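Local coordinates for hypothetical protein (Pseudomonas aeruginosa, PDB 2H1T) that is of unknown function but belongs to a putative glycolipid-binding family and may take part in glycolipid metabolism, at residues A[128-133]-A[143-148]; A[50-55]-A[109-114]; A[58-63]-A[101-106]. One frame throughout, in Å; residues are numbered along the deposited sequence.

Interaction 1 (A[128-133]-A[143-148]); sequences EIRALY and SMRQAY
I129 and A131 face Q146 and M144 in an antiparallel ladder, the main-chain core of the beta hairpin formed by strands 126-135 and 142-152 in the mixed sheet. Four backbone bonds establish the register: I129 and Q146 exchange two, A131 and M144 another two, with the A131 N to M144 O bond at 2.8 Å. E128-A147, R130-R145 and L132-S143 are the non-hydrogen-bonded pairs. The short segments run at 142°, so the ladder is twisted.

On the face of A131 and Q146, the flat amide of Q146 lies against the A131 methyl, CD to CB 3.5 Å, while its NE2 is held by D104 of the adjoining strand. The tip of I129 fills the next position: CD1 sits 3.8 Å from Q146 OE1 and 3.9 Å from Y148 CE1. At the far end M144, modelled as selenomethionine, lies alongside Y133 and bends at chi3 (-75°), which brings CE over one face of the ring, 3.5 Å from CD2. SE, 4.6 Å from the Y133 centroid, makes this a Met-aromatic contact as well as a CH-pi one. A bound methylpentanediol, probably from the crystallisation liquor, lies next to the M144 side chain.

The other face carries charged E128, R130 and R145 beside L132, S143 and A147. E128 OE1 and R145 NH2 are too far apart for a salt bridge, and a water joins them, donating to E128 OE1 at 2.6 Å and accepting from R145 NH2 at 3.0 Å; E128 OE2 is meanwhile paired with R126. The R130-S143 side-chain contact is doubtful, since S143 has two conformers and this one crowds R130. Chemically, backbone bonding fixes the hairpin, one face adds mixed apolar, aromatic and amide packing, and on the other a water probably mediates between the E128 and R145 charges.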
loop_
_atom_site.group_PDB
_atom_site.type_symbol
_atom_site.label_atom_id
_atom_site.label_comp_id
_atom_site.label_asym_id
_atom_site.label_seq_id
_atom_site.Cartn_x
_atom_site.Cartn_y
_atom_site.Cartn_z
ATOM N N GLU A 128 -0.507 7.959 -34.382
ATOM C CA GLU A 128 -1.580 8.222 -33.472
ATOM C C GLU A 128 -2.307 6.892 -33.208
ATOM O O GLU A 128 -2.598 6.137 -34.139
ATOM C CB GLU A 128 -2.505 9.296 -34.018
ATOM C CG GLU A 128 -1.757 10.535 -34.541
ATOM C CD GLU A 128 -2.657 11.735 -34.755
ATOM O OE1 GLU A 128 -3.869 11.519 -34.954
ATOM O OE2 GLU A 128 -2.172 12.897 -34.746
ATOM N N ILE A 129 -2.582 6.614 -31.939
ATOM C CA ILE A 129 -3.159 5.348 -31.546
ATOM C C ILE A 129 -4.416 5.630 -30.738
ATOM O O ILE A 129 -4.652 6.770 -30.318
ATOM C CB ILE A 129 -2.155 4.453 -30.743
ATOM C CG1 ILE A 129 -1.957 4.994 -29.319
ATOM C CG2 ILE A 129 -0.786 4.377 -31.448
ATOM C CD1 ILE A 129 -1.225 4.084 -28.389
ATOM N N ARG A 130 -5.229 4.589 -30.602
ATOM C CA ARG A 130 -6.358 4.550 -29.697
ATOM C C ARG A 130 -6.046 3.567 -28.565
ATOM O O ARG A 130 -5.991 2.335 -28.744
ATOM C CB ARG A 130 -7.640 4.229 -30.465
ATOM C CG ARG A 130 -8.909 4.316 -29.616
ATOM C CD ARG A 130 -10.187 3.889 -30.379
ATOM N NE ARG A 130 -10.471 4.797 -31.465
ATOM C CZ ARG A 130 -10.941 6.041 -31.307
ATOM N NH1 ARG A 130 -11.234 6.547 -30.094
ATOM N NH2 ARG A 130 -11.115 6.809 -32.379
ATOM N N ALA A 131 -5.753 4.120 -27.391
ATOM C CA ALA A 131 -5.354 3.318 -26.269
ATOM C C ALA A 131 -6.541 3.039 -25.367
ATOM O O ALA A 131 -7.414 3.887 -25.186
ATOM C CB ALA A 131 -4.247 4.033 -25.450
ATOM N N LEU A 132 -6.592 1.859 -24.782
ATOM C CA LEU A 132 -7.604 1.599 -23.738
ATOM C C LEU A 132 -7.059 2.007 -22.363
ATOM O O LEU A 132 -6.225 1.334 -21.765
ATOM C CB LEU A 132 -8.082 0.135 -23.800
ATOM C CG LEU A 132 -9.169 -0.265 -22.845
ATOM C CD1 LEU A 132 -10.459 0.578 -23.100
ATOM C CD2 LEU A 132 -9.464 -1.786 -22.997
ATOM N N TYR A 133 -7.525 3.151 -21.875
ATOM C CA TYR A 133 -6.929 3.802 -20.705
ATOM C C TYR A 133 -7.699 3.304 -19.494
ATOM O O TYR A 133 -8.934 3.436 -19.425
ATOM C CB TYR A 133 -7.057 5.303 -20.814
ATOM C CG TYR A 133 -6.594 6.052 -19.575
ATOM C CD1 TYR A 133 -5.230 6.100 -19.235
ATOM C CD2 TYR A 133 -7.501 6.729 -18.758
ATOM C CE1 TYR A 133 -4.779 6.796 -18.108
ATOM C CE2 TYR A 133 -7.045 7.422 -17.634
ATOM C CZ TYR A 133 -5.697 7.448 -17.317
ATOM O OH TYR A 133 -5.302 8.138 -16.172
ATOM N N SER A 143 -11.647 4.501 -23.956
ATOM C CA SER A 143 -10.790 4.789 -25.096
ATOM C C SER A 143 -10.150 6.182 -24.998
ATOM O O SER A 143 -10.788 7.153 -24.585
ATOM C CB SER A 143 -11.580 4.659 -26.392
ATOM O OG SER A 143 -10.711 4.829 -27.479
HETATM N N MSE A 144 -8.876 6.274 -25.383
HETATM C CA MSE A 144 -8.144 7.546 -25.347
HETATM C C MSE A 144 -7.146 7.654 -26.504
HETATM O O MSE A 144 -6.317 6.757 -26.705
HETATM C CB MSE A 144 -7.395 7.721 -24.028
HETATM C CG MSE A 144 -6.699 9.024 -23.927
HETATM SE SE MSE A 144 -5.599 9.064 -22.389
HETATM C CE MSE A 144 -7.016 9.294 -21.110
ATOM N N ARG A 145 -7.264 8.738 -27.258
ATOM C CA ARG A 145 -6.390 9.021 -28.382
ATOM C C ARG A 145 -5.040 9.540 -27.875
ATOM O O ARG A 145 -4.986 10.430 -27.036
ATOM C CB ARG A 145 -7.049 10.022 -29.340
ATOM C CG ARG A 145 -8.245 9.433 -30.110
ATOM C CD ARG A 145 -9.045 10.473 -30.873
ATOM N NE ARG A 145 -8.176 11.225 -31.773
ATOM C CZ ARG A 145 -7.915 12.526 -31.693
ATOM N NH1 ARG A 145 -8.512 13.310 -30.796
ATOM N NH2 ARG A 145 -7.078 13.060 -32.569
ATOM N N GLN A 146 -3.968 8.936 -28.382
ATOM C CA GLN A 146 -2.611 9.242 -27.950
ATOM C C GLN A 146 -1.734 9.320 -29.181
ATOM O O GLN A 146 -2.063 8.749 -30.202
ATOM C CB GLN A 146 -2.088 8.162 -27.025
ATOM C CG GLN A 146 -2.923 7.955 -25.781
ATOM C CD GLN A 146 -2.373 6.914 -24.862
ATOM O OE1 GLN A 146 -1.456 6.149 -25.219
ATOM N NE2 GLN A 146 -2.882 6.904 -23.631
ATOM N N ALA A 147 -0.595 9.999 -29.075
ATOM C CA ALA A 147 0.416 9.908 -30.135
ATOM C C ALA A 147 1.792 9.576 -29.579
ATOM O O ALA A 147 2.165 10.010 -28.461
ATOM C CB ALA A 147 0.482 11.193 -30.950
ATOM N N TYR A 148 2.522 8.798 -30.366
ATOM C CA TYR A 148 3.927 8.516 -30.121
ATOM C C TYR A 148 4.776 8.930 -31.327
ATOM O O TYR A 148 4.468 8.605 -32.484
ATOM C CB TYR A 148 4.130 7.020 -29.855
ATOM C CG TYR A 148 3.714 6.507 -28.497
ATOM C CD1 TYR A 148 2.364 6.331 -28.174
ATOM C CD2 TYR A 148 4.670 6.097 -27.577
ATOM C CE1 TYR A 148 1.980 5.817 -26.890
ATOM C CE2 TYR A 148 4.308 5.594 -26.327
ATOM C CZ TYR A 148 2.968 5.473 -26.000
ATOM O OH TYR A 148 2.625 4.980 -24.767
HETATM O O HOH W 1 -5.797 10.506 -33.504
#

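Interaction 2 (A[50-55]-A[109-114])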
loop_
_atom_site.group_PDB
_atom_site.type_symbol
_atom_site.label_atom_id
_atom_site.label_comp_id
_atom_site.label_asym_id
_atom_site.label_seq_id
_atom_site.Cartn_x
_atom_site.Cartn_y
_atom_site.Cartn_z
ATOM N N TYR A 50 -1.789 -7.041 -11.352
ATOM C CA TYR A 50 -2.291 -7.260 -12.680
ATOM C C TYR A 50 -1.405 -8.159 -13.506
ATOM O O TYR A 50 -0.216 -8.302 -13.228
ATOM C CB TYR A 50 -2.543 -5.921 -13.379
ATOM C CG TYR A 50 -1.303 -5.139 -13.840
ATOM C CD1 TYR A 50 -0.657 -5.416 -15.061
ATOM C CD2 TYR A 50 -0.837 -4.038 -13.113
ATOM C CE1 TYR A 50 0.462 -4.670 -15.466
ATOM C CE2 TYR A 50 0.250 -3.266 -13.555
ATOM C CZ TYR A 50 0.880 -3.589 -14.731
ATOM O OH TYR A 50 1.958 -2.817 -15.144
ATOM N N ARG A 51 -2.009 -8.754 -14.516
ATOM C CA ARG A 51 -1.255 -9.568 -15.458
ATOM C C ARG A 51 -1.703 -9.226 -16.856
ATOM O O ARG A 51 -2.909 -9.180 -17.118
ATOM C CB ARG A 51 -1.451 -11.062 -15.139
ATOM C CG ARG A 51 -0.805 -12.019 -16.194
ATOM C CD ARG A 51 -1.027 -13.513 -15.890
ATOM N NE ARG A 51 -2.441 -13.895 -15.782
ATOM C CZ ARG A 51 -3.242 -14.231 -16.800
ATOM N NH1 ARG A 51 -2.810 -14.216 -18.072
ATOM N NH2 ARG A 51 -4.503 -14.577 -16.542
ATOM N N LEU A 52 -0.736 -8.979 -17.735
ATOM C CA LEU A 52 -0.994 -8.760 -19.154
ATOM C C LEU A 52 -0.350 -9.848 -19.983
ATOM O O LEU A 52 0.721 -10.364 -19.645
ATOM C CB LEU A 52 -0.469 -7.386 -19.614
ATOM C CG LEU A 52 -0.917 -6.183 -18.776
ATOM C CD1 LEU A 52 -0.253 -4.891 -19.308
ATOM C CD2 LEU A 52 -2.450 -6.102 -18.725
ATOM N N ARG A 53 -1.030 -10.212 -21.066
ATOM C CA ARG A 53 -0.510 -11.193 -21.997
ATOM C C ARG A 53 -0.730 -10.644 -23.400
ATOM O O ARG A 53 -1.798 -10.112 -23.704
ATOM C CB ARG A 53 -1.188 -12.548 -21.796
ATOM C CG ARG A 53 -0.763 -13.629 -22.798
ATOM C CD ARG A 53 -1.421 -15.013 -22.532
ATOM N NE ARG A 53 -2.876 -14.951 -22.671
ATOM C CZ ARG A 53 -3.529 -14.962 -23.830
ATOM N NH1 ARG A 53 -2.871 -15.030 -24.977
ATOM N NH2 ARG A 53 -4.850 -14.901 -23.850
ATOM N N TRP A 54 0.280 -10.781 -24.248
ATOM C CA TRP A 54 0.224 -10.217 -25.621
ATOM C C TRP A 54 0.710 -11.235 -26.620
ATOM O O TRP A 54 1.208 -12.288 -26.213
ATOM C CB TRP A 54 1.069 -8.955 -25.707
ATOM C CG TRP A 54 2.447 -9.097 -25.199
ATOM C CD1 TRP A 54 3.552 -9.411 -25.923
ATOM C CD2 TRP A 54 2.884 -8.930 -23.836
ATOM N NE1 TRP A 54 4.654 -9.446 -25.109
ATOM C CE2 TRP A 54 4.282 -9.125 -23.830
ATOM C CE3 TRP A 54 2.246 -8.537 -22.639
ATOM C CZ2 TRP A 54 5.050 -9.011 -22.670
ATOM C CZ3 TRP A 54 3.020 -8.400 -21.481
ATOM C CH2 TRP A 54 4.404 -8.673 -21.499
ATOM N N ASP A 55 0.526 -10.956 -27.915
ATOM C CA ASP A 55 0.991 -11.867 -28.955
ATOM C C ASP A 55 2.419 -11.587 -29.430
ATOM O O ASP A 55 3.115 -10.734 -28.869
ATOM C CB ASP A 55 0.007 -11.876 -30.140
ATOM C CG ASP A 55 -0.006 -10.574 -30.910
ATOM O OD1 ASP A 55 0.919 -9.732 -30.771
ATOM O OD2 ASP A 55 -0.946 -10.409 -31.701
ATOM N N PRO A 109 4.417 3.183 -15.798
ATOM C CA PRO A 109 5.105 3.476 -17.064
ATOM C C PRO A 109 5.404 2.209 -17.875
ATOM O O PRO A 109 5.930 2.274 -19.020
ATOM C CB PRO A 109 6.384 4.154 -16.581
ATOM C CG PRO A 109 6.680 3.476 -15.340
ATOM C CD PRO A 109 5.357 3.168 -14.663
ATOM N N PHE A 110 5.042 1.055 -17.327
ATOM C CA PHE A 110 5.180 -0.198 -18.109
ATOM C C PHE A 110 4.476 -0.114 -19.444
ATOM O O PHE A 110 5.053 -0.480 -20.487
ATOM C CB PHE A 110 4.671 -1.429 -17.375
ATOM C CG PHE A 110 4.729 -2.694 -18.206
ATOM C CD1 PHE A 110 5.916 -3.077 -18.866
ATOM C CD2 PHE A 110 3.649 -3.501 -18.314
ATOM C CE1 PHE A 110 5.987 -4.226 -19.633
ATOM C CE2 PHE A 110 3.720 -4.657 -19.090
ATOM C CZ PHE A 110 4.880 -5.015 -19.746
ATOM N N THR A 111 3.239 0.379 -19.425
ATOM C CA THR A 111 2.393 0.237 -20.600
ATOM C C THR A 111 2.821 1.060 -21.817
ATOM O O THR A 111 2.418 0.768 -22.928
ATOM C CB THR A 111 0.902 0.470 -20.259
ATOM O OG1 THR A 111 0.705 1.762 -19.646
ATOM C CG2 THR A 111 0.416 -0.640 -19.327
ATOM N N ASN A 112 3.712 2.030 -21.618
ATOM C CA ASN A 112 4.295 2.779 -22.732
ATOM C C ASN A 112 5.112 1.867 -23.669
ATOM O O ASN A 112 5.346 2.189 -24.825
ATOM C CB ASN A 112 5.183 3.888 -22.195
ATOM C CG ASN A 112 4.410 4.966 -21.445
ATOM O OD1 ASN A 112 4.314 4.940 -20.214
ATOM N ND2 ASN A 112 3.795 5.847 -22.178
ATOM N N THR A 113 5.531 0.718 -23.150
ATOM C CA THR A 113 6.292 -0.247 -23.937
ATOM C C THR A 113 5.485 -0.844 -25.079
ATOM O O THR A 113 6.027 -1.088 -26.152
ATOM C CB THR A 113 6.835 -1.334 -23.011
ATOM O OG1 THR A 113 7.745 -0.720 -22.110
ATOM C CG2 THR A 113 7.585 -2.425 -23.776
ATOM N N PHE A 114 4.174 -0.936 -24.919
ATOM C CA PHE A 114 3.345 -1.596 -25.942
ATOM C C PHE A 114 3.380 -0.886 -27.273
ATOM O O PHE A 114 3.751 -1.529 -28.264
ATOM C CB PHE A 114 1.929 -1.868 -25.426
ATOM C CG PHE A 114 1.910 -2.939 -24.361
ATOM C CD1 PHE A 114 2.097 -4.283 -24.709
ATOM C CD2 PHE A 114 1.811 -2.618 -23.020
ATOM C CE1 PHE A 114 2.113 -5.291 -23.748
ATOM C CE2 PHE A 114 1.856 -3.632 -22.042
ATOM C CZ PHE A 114 2.025 -4.954 -22.402
#
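One face of the W54 indole receives the edge of the F114 ring in a T-shaped stack, with planes at 76° and centroids (W54 six-membered ring to F114 ring) 5.2 Å apart. F114 CE1 does the touching, 3.4 Å from W54 CE3 and displaced toward the rim of the indole. The W58 ring stacks on that same face of W54. F110 takes part through its rim: near the plane of its ring lie W54 CH2, 4.1 Å from CZ in a tip-to-tip approach, and L52 CD1, 4.0 Å from CE2. F110 CD2 in turn lies near the plane of the Y50 ring, 3.7 Å from the Y50 OH, whose hydroxyl is bonded to E22.

Y50, L52 and W54, alternate residues of strand 45-54, project from one face of the six-stranded antiparallel sheet, and the turn leading into helix 113-119 packs onto them. Within that turn, which supplies both phenylalanine rings, T113 N bonds to F110 O and F114 N to T111 O. L52 CD1 touches both rings, lying also 3.7 Å from F114 CE2. W10 of the second subunit packs against F110.

Interaction 3 (A[58-63]-A[101-106]); sequences WHLREA and LDIDIW
I103 meets L60 and A63 where edge strand 102-106 of the mixed sheet passes the start of strand 60-69 in the six-stranded sheet. Its CB lies 4.0 Å from L60 CD2. CG1, anti to the carbonyl carbon (chi1 -83°), is modelled nearer to that same L60 CD2. The chain then continues extended, and CD1 at its tip touches A63 CB at 3.6 Å, the approach on which the contact rests; those of CG1 and CD1 to L60 CD2 are too short to be trusted as modelled. W86 touches both L60 and I103, and L52 lies against L60 and A63, so the contact continues into other strands.

The backbones do not pair here. The end-to-end direction from CA of residue 58 to CA of 63 diverges by 54° from that between CA of 101 and CA of 103, and L60 N stays 3.6 Å from L101 O. Waters fill the polar role instead. One donates both to L60 O, at 2.8 Å, and to L101 O, at 2.7 Å, tying the two carbonyls together. Another contacts W58 O at 2.9 Å and D102 OD1 at 2.6 Å, and accepts a weak bond from L60 N; because more acceptors surround it than it has protons, its bonds are probably shared. D102 OD2 forms a salt bridge with R118 of helix 113-119, and H59 ND1 is bonded to G82 O.

Just beyond, R61 and E62 together face R53 as a classic beta bulge, at the start of the strand. The chemistry thus separates into two layers: an apolar seam of L60, A63 and I103 between the sheets, and beside it a hydrated seam in which water, rather than direct backbone pairing, satisfies carbonyls from both segments.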
loop_
_atom_site.group_PDB
_atom_site.type_symbol
_atom_site.label_atom_id
_atom_site.label_comp_id
_atom_site.label_asym_id
_atom_site.label_seq_id
_atom_site.Cartn_x
_atom_site.Cartn_y
_atom_site.Cartn_z
ATOM N N TRP A 58 3.283 -7.972 -30.029
ATOM C CA TRP A 58 3.026 -7.088 -28.896
ATOM C C TRP A 58 1.624 -6.468 -28.905
ATOM O O TRP A 58 1.426 -5.410 -28.310
ATOM C CB TRP A 58 4.132 -6.025 -28.780
ATOM C CG TRP A 58 5.377 -6.559 -28.185
ATOM C CD1 TRP A 58 6.341 -7.283 -28.820
ATOM C CD2 TRP A 58 5.803 -6.428 -26.820
ATOM N NE1 TRP A 58 7.353 -7.598 -27.941
ATOM C CE2 TRP A 58 7.042 -7.095 -26.704
ATOM C CE3 TRP A 58 5.261 -5.818 -25.685
ATOM C CZ2 TRP A 58 7.740 -7.173 -25.485
ATOM C CZ3 TRP A 58 5.949 -5.907 -24.487
ATOM C CH2 TRP A 58 7.182 -6.567 -24.403
ATOM N N HIS A 59 0.669 -7.122 -29.580
ATOM C CA HIS A 59 -0.756 -6.804 -29.396
ATOM C C HIS A 59 -1.283 -7.454 -28.121
ATOM O O HIS A 59 -1.174 -8.654 -27.950
ATOM C CB HIS A 59 -1.600 -7.302 -30.550
ATOM C CG HIS A 59 -1.266 -6.698 -31.870
ATOM N ND1 HIS A 59 -2.237 -6.311 -32.771
ATOM C CD2 HIS A 59 -0.077 -6.420 -32.454
ATOM C CE1 HIS A 59 -1.659 -5.806 -33.850
ATOM N NE2 HIS A 59 -0.349 -5.870 -33.689
ATOM N N LEU A 60 -1.949 -6.680 -27.273
ATOM C CA LEU A 60 -2.561 -7.201 -26.088
ATOM C C LEU A 60 -3.658 -8.225 -26.419
ATOM O O LEU A 60 -4.510 -7.958 -27.270
ATOM C CB LEU A 60 -3.179 -6.081 -25.249
ATOM C CG LEU A 60 -3.553 -6.563 -23.851
ATOM C CD1 LEU A 60 -2.357 -6.664 -22.926
ATOM C CD2 LEU A 60 -4.539 -5.652 -23.281
ATOM N N ARG A 61 -3.616 -9.385 -25.760
ATOM C CA ARG A 61 -4.655 -10.430 -25.899
ATOM C C ARG A 61 -5.466 -10.624 -24.619
ATOM O O ARG A 61 -6.673 -10.928 -24.690
ATOM C CB ARG A 61 -4.050 -11.767 -26.399
ATOM C CG ARG A 61 -3.301 -11.658 -27.761
ATOM C CD ARG A 61 -4.213 -11.042 -28.913
ATOM N NE ARG A 61 -5.494 -11.766 -28.924
ATOM C CZ ARG A 61 -5.733 -12.929 -29.549
ATOM N NH1 ARG A 61 -4.805 -13.536 -30.254
ATOM N NH2 ARG A 61 -6.927 -13.506 -29.429
ATOM N N GLU A 62 -4.830 -10.498 -23.452
ATOM C CA GLU A 62 -5.551 -10.625 -22.182
ATOM C C GLU A 62 -5.022 -9.683 -21.100
ATOM O O GLU A 62 -3.804 -9.419 -21.003
ATOM C CB GLU A 62 -5.506 -12.083 -21.712
ATOM C CG GLU A 62 -6.473 -12.462 -20.604
ATOM C CD GLU A 62 -6.541 -13.986 -20.400
ATOM O OE1 GLU A 62 -5.618 -14.724 -20.899
ATOM O OE2 GLU A 62 -7.528 -14.444 -19.769
ATOM N N ALA A 63 -5.934 -9.186 -20.281
ATOM C CA ALA A 63 -5.552 -8.414 -19.112
ATOM C C ALA A 63 -6.428 -8.825 -17.916
ATOM O O ALA A 63 -7.627 -8.929 -18.048
ATOM C CB ALA A 63 -5.694 -6.927 -19.412
ATOM N N LEU A 101 -5.908 -1.161 -29.562
ATOM C CA LEU A 101 -4.968 -2.292 -29.642
ATOM C C LEU A 101 -4.069 -2.447 -28.391
ATOM O O LEU A 101 -3.506 -3.538 -28.170
ATOM C CB LEU A 101 -4.040 -2.097 -30.854
ATOM C CG LEU A 101 -4.729 -1.964 -32.221
ATOM C CD1 LEU A 101 -3.693 -1.777 -33.326
ATOM C CD2 LEU A 101 -5.598 -3.140 -32.494
ATOM N N ASP A 102 -3.885 -1.344 -27.637
ATOM C CA ASP A 102 -2.977 -1.290 -26.493
ATOM C C ASP A 102 -3.763 -0.808 -25.263
ATOM O O ASP A 102 -4.750 -0.051 -25.380
ATOM C CB ASP A 102 -1.786 -0.366 -26.727
ATOM C CG ASP A 102 -1.202 -0.511 -28.094
ATOM O OD1 ASP A 102 -0.551 -1.563 -28.396
ATOM O OD2 ASP A 102 -1.435 0.422 -28.888
ATOM N N ILE A 103 -3.316 -1.263 -24.111
ATOM C CA ILE A 103 -3.808 -0.791 -22.821
ATOM C C ILE A 103 -2.790 0.231 -22.276
ATOM O O ILE A 103 -1.592 0.126 -22.539
ATOM C CB ILE A 103 -4.016 -1.974 -21.827
ATOM C CG1 ILE A 103 -5.363 -2.637 -22.080
ATOM C CG2 ILE A 103 -4.035 -1.530 -20.379
ATOM C CD1 ILE A 103 -5.692 -3.768 -21.061
ATOM N N ASP A 104 -3.302 1.216 -21.549
ATOM C CA ASP A 104 -2.503 2.178 -20.793
ATOM C C ASP A 104 -3.095 2.203 -19.380
ATOM O O ASP A 104 -4.258 2.574 -19.173
ATOM C CB ASP A 104 -2.568 3.550 -21.464
ATOM C CG ASP A 104 -1.799 4.635 -20.710
ATOM O OD1 ASP A 104 -1.259 4.385 -19.587
ATOM O OD2 ASP A 104 -1.746 5.779 -21.248
ATOM N N ILE A 105 -2.293 1.768 -18.423
ATOM C CA ILE A 105 -2.710 1.686 -17.008
ATOM C C ILE A 105 -2.046 2.877 -16.352
ATOM O O ILE A 105 -0.840 3.049 -16.499
ATOM C CB ILE A 105 -2.133 0.418 -16.314
ATOM C CG1 ILE A 105 -2.735 -0.888 -16.871
ATOM C CG2 ILE A 105 -2.389 0.498 -14.812
ATOM C CD1 ILE A 105 -1.825 -2.101 -16.741
ATOM N N TRP A 106 -2.813 3.642 -15.576
ATOM C CA TRP A 106 -2.271 4.656 -14.631
ATOM C C TRP A 106 -2.408 4.045 -13.238
ATOM O O TRP A 106 -3.455 3.488 -12.911
ATOM C CB TRP A 106 -3.056 5.995 -14.675
ATOM C CG TRP A 106 -2.730 6.886 -13.511
ATOM C CD1 TRP A 106 -3.414 7.008 -12.306
ATOM C CD2 TRP A 106 -1.586 7.752 -13.396
ATOM N NE1 TRP A 106 -2.735 7.878 -11.462
ATOM C CE2 TRP A 106 -1.627 8.354 -12.112
ATOM C CE3 TRP A 106 -0.515 8.044 -14.242
ATOM C CZ2 TRP A 106 -0.652 9.251 -11.675
ATOM C CZ3 TRP A 106 0.457 8.947 -13.803
ATOM C CH2 TRP A 106 0.376 9.531 -12.534
HETATM O O HOH W 2 -0.631 -3.825 -27.124
HETATM O O HOH W 3 -4.655 -5.818 -28.999
#

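Along the chain, interaction 3 is nested inside the loop closed by interaction 2, and interaction 1 follows both. Interactions 2 and 3 have centres about 6 Å apart and share the six-stranded antiparallel sheet through neighbouring strands 45-54 and 60-69, where R53 O and R61 N are 2.8 Å apart. Interactions 1 and 3, centres about 11 Å apart, share the mixed sheet: strand 102-106 runs parallel beside 126-135, with L132 N 2.7 Å from D102 O. Interactions 1 and 2 lie about 14 Å apart, with helix 113-119 leading from one toward the other. Strand 102-106 and the helix following it therefore connect the two sheets within one putative glycolipid-binding family unit.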